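Local coordinates for putative pachytene checkpoint protein 2 (Caenorhabditis elegans, PDB 4XGU) that binds and hydrolyses ATP as an AAA+ ATPase, probably remodels partner proteins, and probably plays a key role in chromosome recombination during meiosis, at residues T25-K28 and R29-E32; K231-D234 and Q235-E238; R288-D291 and N292-I295. All coordinates share one frame; numbering follows the deposited sequence.

Contact 1 of 3, residues T25-K28 and R29-E32; sequences TVQK and RFSE
T25 and R29 close a helical turn that leads into helix 30-41 of the Pch2 N-terminal domain. R29 is the N-cap residue of that helix. The carbonyl of T25 accepts a hydrogen bond from the backbone N of R29, with T25 O to R29 N at 2.9 Å. The donor sits nearly in line with the C=O (161°). The same oxygen lies 3.6 Å from R29 CG, beside the start of the arginine chain. T25 OG1 is hydrogen-bonded to the carbonyl O of P22. V26 is the buried residue here. Its side chain packs on F21, while its carbonyl oxygen comes up at the edge of the F30 ring, near the ring plane. Q27 meets F30 twice. Its carbonyl O is 3.5 Å from F30 CB, and its amide runs beside the ring. With CG beside its own backbone N and a bend at chi2 (-67°), the Q27 chain carries NE2 to 4.1 Å from F30 CD1. NE2 approaches the ring obliquely, and the amide and ring planes are 28° apart. The F30 ring also rests on P92. K28 brings CB close to the next peptide, but the rest of its chain leads away from the turn. R29 touches F21 and L65 and carries its charge along the first turn of the helix to E32. R29 NH1 and E32 OE1 are 3.3 Å apart, with the oxygen well out of the guanidinium plane. This is a pairing of charges, and no N-H points at this oxygen.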
loop_
_atom_site.group_PDB
_atom_site.type_symbol
_atom_site.label_atom_id
_atom_site.label_comp_id
_atom_site.label_asym_id
_atom_site.label_seq_id
_atom_site.Cartn_x
_atom_site.Cartn_y
_atom_site.Cartn_z
ATOM N N THR B 25 -26.601 35.635 49.769
ATOM C CA THR B 25 -26.162 36.770 50.573
ATOM C C THR B 25 -24.902 37.430 50.022
ATOM O O THR B 25 -24.520 38.516 50.463
ATOM C CB THR B 25 -25.889 36.349 52.029
ATOM O OG1 THR B 25 -24.807 35.408 52.062
ATOM C CG2 THR B 25 -27.126 35.715 52.638
ATOM N N VAL B 26 -24.256 36.769 49.066
ATOM C CA VAL B 26 -23.002 37.259 48.501
ATOM C C VAL B 26 -23.165 38.640 47.877
ATOM O O VAL B 26 -22.388 39.553 48.158
ATOM C CB VAL B 26 -22.447 36.291 47.441
ATOM C CG1 VAL B 26 -21.273 36.920 46.708
ATOM C CG2 VAL B 26 -22.041 34.974 48.087
ATOM N N GLN B 27 -24.183 38.793 47.036
ATOM C CA GLN B 27 -24.451 40.073 46.386
ATOM C C GLN B 27 -24.809 41.146 47.405
ATOM O O GLN B 27 -24.558 42.329 47.189
ATOM C CB GLN B 27 -25.573 39.927 45.357
ATOM C CG GLN B 27 -25.133 39.281 44.053
ATOM C CD GLN B 27 -24.172 40.155 43.269
ATOM O OE1 GLN B 27 -24.348 41.372 43.186
ATOM N NE2 GLN B 27 -23.144 39.540 42.694
ATOM N N LYS B 28 -25.391 40.719 48.521
ATOM C CA LYS B 28 -25.784 41.633 49.583
ATOM C C LYS B 28 -24.570 42.132 50.362
ATOM O O LYS B 28 -24.512 43.299 50.752
ATOM C CB LYS B 28 -26.777 40.946 50.522
ATOM C CG LYS B 28 -27.413 41.857 51.556
ATOM C CD LYS B 28 -28.510 41.118 52.313
ATOM C CE LYS B 28 -29.189 42.011 53.341
ATOM N NZ LYS B 28 -28.919 41.558 54.735
ATOM N N ARG B 29 -23.602 41.245 50.584
ATOM C CA ARG B 29 -22.385 41.593 51.318
ATOM C C ARG B 29 -21.208 41.832 50.379
ATOM O O ARG B 29 -20.049 41.717 50.781
ATOM C CB ARG B 29 -22.022 40.493 52.318
ATOM C CG ARG B 29 -23.096 40.193 53.343
ATOM C CD ARG B 29 -22.488 39.952 54.713
ATOM N NE ARG B 29 -21.660 38.750 54.766
ATOM C CZ ARG B 29 -20.871 38.438 55.789
ATOM N NH1 ARG B 29 -20.797 39.245 56.840
ATOM N NH2 ARG B 29 -20.154 37.323 55.768
ATOM N N PHE B 30 -21.509 42.169 49.131
ATOM C CA PHE B 30 -20.485 42.320 48.103
ATOM C C PHE B 30 -19.475 43.417 48.434
ATOM O O PHE B 30 -18.325 43.360 48.000
ATOM C CB PHE B 30 -21.142 42.612 46.757
ATOM C CG PHE B 30 -20.225 42.441 45.585
ATOM C CD1 PHE B 30 -20.114 41.213 44.952
ATOM C CD2 PHE B 30 -19.480 43.505 45.108
ATOM C CE1 PHE B 30 -19.276 41.047 43.867
ATOM C CE2 PHE B 30 -18.638 43.346 44.025
ATOM C CZ PHE B 30 -18.539 42.114 43.404
ATOM N N SER B 31 -19.910 44.410 49.203
ATOM C CA SER B 31 -19.047 45.528 49.573
ATOM C C SER B 31 -17.886 45.062 50.442
ATOM O O SER B 31 -16.758 45.534 50.298
ATOM C CB SER B 31 -19.849 46.606 50.307
ATOM O OG SER B 31 -20.948 47.050 49.529
ATOM N N GLU B 32 -18.177 44.128 51.342
ATOM C CA GLU B 32 -17.180 43.602 52.263
ATOM C C GLU B 32 -16.120 42.785 51.529
ATOM O O GLU B 32 -14.961 42.737 51.946
ATOM C CB GLU B 32 -17.854 42.750 53.338
ATOM C CG GLU B 32 -19.044 43.423 53.993
ATOM C CD GLU B 32 -19.701 42.551 55.045
ATOM O OE1 GLU B 32 -19.009 41.685 55.621
ATOM O OE2 GLU B 32 -20.912 42.731 55.293
#

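Contact 2 of 3, residues K231-D234 and Q235-E238; sequences KMFD and QIDE
F233 and D237, like D234 and E238, are joined by i to i+4 backbone hydrogen bonds in the middle of helix 228-241, with D237 N to F233 O at 2.9 Å and E238 N to D234 O at 3.2 Å. The preceding turn is held less firmly. Q235 N forks weakly between the carbonyls of K231 and M232, and I236 N also bonds weakly to M232 O. The main side-chain contact is F233 with I236. They lie side by side and point the same way. I236 CD1 sits over one face of the F233 ring, offset toward the rim, in a CH-pi contact. It is 4.2 Å from the ring centroid and 17° off the ring normal. CG1 of I236 stands beside its own backbone N (chi1 -42°), which turns the branch back toward the previous turn. There I236 CG1 comes within 3.2 Å of M232 O. Cutting I236 back to an alanine would probably strip this face of F233 of its methyl contact and open a gap toward L210 and I287. D234 and D237 are like charges near each other, with D234 OD1 and D237 OD2 5.3 Å apart. Both form salt bridges with R286, which probably offsets the repulsion. The helix packs on helix 275-288 and against strand 206-212. On the helix, F233 touches L280, Q283 and I287, and I236 touches I287. On the strand, M232 and F233 touch I212, and I236 touches L210.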
loop_
_atom_site.group_PDB
_atom_site.type_symbol
_atom_site.label_atom_id
_atom_site.label_comp_id
_atom_site.label_asym_id
_atom_site.label_seq_id
_atom_site.Cartn_x
_atom_site.Cartn_y
_atom_site.Cartn_z
ATOM N N LYS B 231 -21.585 8.463 19.215
ATOM C CA LYS B 231 -22.442 8.365 20.391
ATOM C C LYS B 231 -21.913 9.216 21.542
ATOM O O LYS B 231 -22.682 9.849 22.267
ATOM C CB LYS B 231 -22.569 6.904 20.829
ATOM C CG LYS B 231 -23.348 6.698 22.115
ATOM C CD LYS B 231 -23.351 5.235 22.525
ATOM C CE LYS B 231 -24.059 5.036 23.856
ATOM N NZ LYS B 231 -24.055 3.610 24.290
ATOM N N MET B 232 -20.593 9.228 21.702
ATOM C CA MET B 232 -19.961 9.994 22.766
ATOM C C MET B 232 -20.126 11.489 22.533
ATOM O O MET B 232 -20.466 12.237 23.449
ATOM C CB MET B 232 -18.478 9.639 22.871
ATOM C CG MET B 232 -17.745 10.360 23.987
ATOM S SD MET B 232 -16.009 9.886 24.058
ATOM C CE MET B 232 -15.492 10.276 22.390
ATOM N N PHE B 233 -19.886 11.916 21.298
ATOM C CA PHE B 233 -19.984 13.325 20.945
ATOM C C PHE B 233 -21.438 13.793 20.915
ATOM O O PHE B 233 -21.721 14.974 21.124
ATOM C CB PHE B 233 -19.303 13.578 19.597
ATOM C CG PHE B 233 -17.813 13.769 19.699
ATOM C CD1 PHE B 233 -16.975 12.702 19.973
ATOM C CD2 PHE B 233 -17.250 15.020 19.520
ATOM C CE1 PHE B 233 -15.604 12.882 20.067
ATOM C CE2 PHE B 233 -15.882 15.204 19.614
ATOM C CZ PHE B 233 -15.059 14.133 19.889
ATOM N N ASP B 234 -22.357 12.863 20.667
ATOM C CA ASP B 234 -23.784 13.173 20.689
ATOM C C ASP B 234 -24.236 13.566 22.093
ATOM O O ASP B 234 -25.137 14.389 22.259
ATOM C CB ASP B 234 -24.606 11.983 20.187
ATOM C CG ASP B 234 -24.783 11.992 18.680
ATOM O OD1 ASP B 234 -25.065 13.072 18.120
ATOM O OD2 ASP B 234 -24.639 10.919 18.056
ATOM N N GLN B 235 -23.605 12.971 23.100
ATOM C CA GLN B 235 -23.893 13.318 24.486
ATOM C C GLN B 235 -23.320 14.688 24.830
ATOM O O GLN B 235 -23.946 15.469 25.547
ATOM C CB GLN B 235 -23.336 12.260 25.440
ATOM C CG GLN B 235 -23.525 12.612 26.902
ATOM C CD GLN B 235 -23.284 11.437 27.823
ATOM O OE1 GLN B 235 -22.595 10.482 27.467
ATOM N NE2 GLN B 235 -23.864 11.498 29.017
ATOM N N ILE B 236 -22.126 14.973 24.317
ATOM C CA ILE B 236 -21.524 16.290 24.485
ATOM C C ILE B 236 -22.420 17.337 23.852
ATOM O O ILE B 236 -22.588 18.435 24.383
ATOM C CB ILE B 236 -20.127 16.385 23.842
ATOM C CG1 ILE B 236 -19.311 15.124 24.117
ATOM C CG2 ILE B 236 -19.399 17.629 24.337
ATOM C CD1 ILE B 236 -17.906 15.180 23.559
ATOM N N ASP B 237 -22.999 16.979 22.710
ATOM C CA ASP B 237 -23.875 17.877 21.974
ATOM C C ASP B 237 -25.090 18.257 22.814
ATOM O O ASP B 237 -25.443 19.432 22.894
ATOM C CB ASP B 237 -24.312 17.238 20.657
ATOM C CG ASP B 237 -24.872 18.248 19.676
ATOM O OD1 ASP B 237 -25.809 18.989 20.039
ATOM O OD2 ASP B 237 -24.364 18.312 18.537
ATOM N N GLU B 238 -25.720 17.264 23.437
ATOM C CA GLU B 238 -26.866 17.516 24.309
ATOM C C GLU B 238 -26.500 18.471 25.437
ATOM O O GLU B 238 -27.269 19.370 25.777
ATOM C CB GLU B 238 -27.407 16.211 24.894
ATOM C CG GLU B 238 -28.467 15.532 24.044
ATOM C CD GLU B 238 -29.350 14.608 24.860
ATOM O OE1 GLU B 238 -29.117 14.493 26.082
ATOM O OE2 GLU B 238 -30.281 14.003 24.284
#

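Contact 3 of 3, residues R288-D291 and N292-I295; sequences RRRD and NVLI
R290 and V293 meet where the chain leaves helix 275-288 and enters strand 293-299 of the AAA+ core sheet. CB of R290 touches two groups: V293 CG2 at 3.5 Å and the side-chain oxygen OD1 of N292 at 3.6 Å. CG follows along the same valine methyl, with R290 CG to V293 CG2 at 4.0 Å. After a bend at chi2 (-118°), CD and NE lead away from V293 toward helix 228-241, where the side chain touches A240 and E241. At the tip, NH2 pairs with OD1 of D237. N292 keeps its CG between its own backbone N and carbonyl carbon (chi1 67°), which brings OD1 close to R290 CB. Its ND2 bonds to the carbonyl of A240. At the other end of the turn, R288 CB meets I295 CD1 at 4.0 Å. D291 OD2 is hydrogen-bonded to H163 ND1. The two segments meet mainly through aliphatic carbons. Those of R288 and R290 pack on I295 and V293, while the polar ends of R290, D291 and N292 bind other parts of the chain, so the turn is probably held largely by its surroundings.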
loop_
_atom_site.group_PDB
_atom_site.type_symbol
_atom_site.label_atom_id
_atom_site.label_comp_id
_atom_site.label_asym_id
_atom_site.label_seq_id
_atom_site.Cartn_x
_atom_site.Cartn_y
_atom_site.Cartn_z
ATOM N N ARG B 288 -17.651 22.479 17.787
ATOM C CA ARG B 288 -17.041 23.808 17.847
ATOM C C ARG B 288 -17.957 24.929 17.348
ATOM O O ARG B 288 -17.709 26.102 17.627
ATOM C CB ARG B 288 -15.737 23.822 17.046
ATOM C CG ARG B 288 -15.841 23.142 15.695
ATOM C CD ARG B 288 -14.561 23.280 14.893
ATOM N NE ARG B 288 -14.486 24.576 14.228
ATOM C CZ ARG B 288 -13.478 24.962 13.455
ATOM N NH1 ARG B 288 -12.450 24.151 13.251
ATOM N NH2 ARG B 288 -13.497 26.162 12.886
ATOM N N ARG B 289 -19.008 24.570 16.617
ATOM C CA ARG B 289 -19.926 25.565 16.066
ATOM C C ARG B 289 -20.717 26.287 17.146
ATOM O O ARG B 289 -21.164 27.417 16.948
ATOM C CB ARG B 289 -20.889 24.917 15.072
ATOM C CG ARG B 289 -20.376 24.920 13.651
ATOM C CD ARG B 289 -21.327 24.214 12.702
ATOM N NE ARG B 289 -20.584 23.445 11.709
ATOM C CZ ARG B 289 -19.979 23.974 10.650
ATOM N NH1 ARG B 289 -20.030 25.283 10.434
ATOM N NH2 ARG B 289 -19.319 23.195 9.803
ATOM N N ARG B 290 -20.889 25.634 18.288
ATOM C CA ARG B 290 -21.627 26.230 19.394
ATOM C C ARG B 290 -20.831 27.359 20.043
ATOM O O ARG B 290 -19.601 27.329 20.074
ATOM C CB ARG B 290 -21.974 25.168 20.434
ATOM C CG ARG B 290 -22.527 23.887 19.846
ATOM C CD ARG B 290 -23.940 23.630 20.333
ATOM N NE ARG B 290 -24.532 22.465 19.683
ATOM C CZ ARG B 290 -25.813 22.133 19.775
ATOM N NH1 ARG B 290 -26.643 22.879 20.489
ATOM N NH2 ARG B 290 -26.267 21.058 19.146
ATOM N N ASP B 291 -21.541 28.355 20.560
ATOM C CA ASP B 291 -20.902 29.491 21.209
ATOM C C ASP B 291 -20.414 29.149 22.612
ATOM O O ASP B 291 -19.397 29.670 23.070
ATOM C CB ASP B 291 -21.864 30.679 21.273
ATOM C CG ASP B 291 -22.144 31.278 19.911
ATOM O OD1 ASP B 291 -21.373 31.004 18.968
ATOM O OD2 ASP B 291 -23.132 32.033 19.788
ATOM N N ASN B 292 -21.142 28.268 23.291
ATOM C CA ASN B 292 -20.841 27.938 24.681
ATOM C C ASN B 292 -19.956 26.703 24.824
ATOM O O ASN B 292 -20.041 25.982 25.813
ATOM C CB ASN B 292 -22.139 27.725 25.461
ATOM C CG ASN B 292 -22.898 26.493 25.004
ATOM O OD1 ASN B 292 -22.783 26.069 23.854
ATOM N ND2 ASN B 292 -23.677 25.909 25.907
ATOM N N VAL B 293 -19.107 26.461 23.833
ATOM C CA VAL B 293 -18.266 25.272 23.833
ATOM C C VAL B 293 -16.813 25.640 23.559
ATOM O O VAL B 293 -16.538 26.593 22.838
ATOM C CB VAL B 293 -18.752 24.253 22.785
ATOM C CG1 VAL B 293 -17.819 23.069 22.713
ATOM C CG2 VAL B 293 -20.158 23.791 23.113
ATOM N N LEU B 294 -15.884 24.894 24.147
ATOM C CA LEU B 294 -14.466 25.115 23.909
ATOM C C LEU B 294 -13.710 23.793 23.955
ATOM O O LEU B 294 -13.785 23.064 24.945
ATOM C CB LEU B 294 -13.907 26.088 24.942
ATOM C CG LEU B 294 -12.530 26.665 24.647
ATOM C CD1 LEU B 294 -12.556 27.366 23.306
ATOM C CD2 LEU B 294 -12.140 27.626 25.748
ATOM N N ILE B 295 -12.983 23.476 22.888
ATOM C CA ILE B 295 -12.281 22.198 22.826
ATOM C C ILE B 295 -10.763 22.382 22.874
ATOM O O ILE B 295 -10.199 23.221 22.170
ATOM C CB ILE B 295 -12.681 21.403 21.566
ATOM C CG1 ILE B 295 -12.404 22.205 20.300
ATOM C CG2 ILE B 295 -14.161 21.066 21.604
ATOM C CD1 ILE B 295 -13.035 21.606 19.060
#

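Contacts 2 and 3 belong to the AAA+ domain and touch. Their centres are 13 Å apart, and the salt bridge from D237 OD1 of contact 2 to R290 NH2 of contact 3 joins them. Its modelled length of 2.3 Å is shorter than normal, so the exact distance is doubtful. I287 is touched by both I236 and V293. Contact 1 is separate, in the N-terminal domain. Its centre is 38 Å from that of contact 2 and 32 Å from that of contact 3, and its nearest atoms stay about 21 Å from contact 3. All three lie away from the ADP pocket and serve as structural contacts.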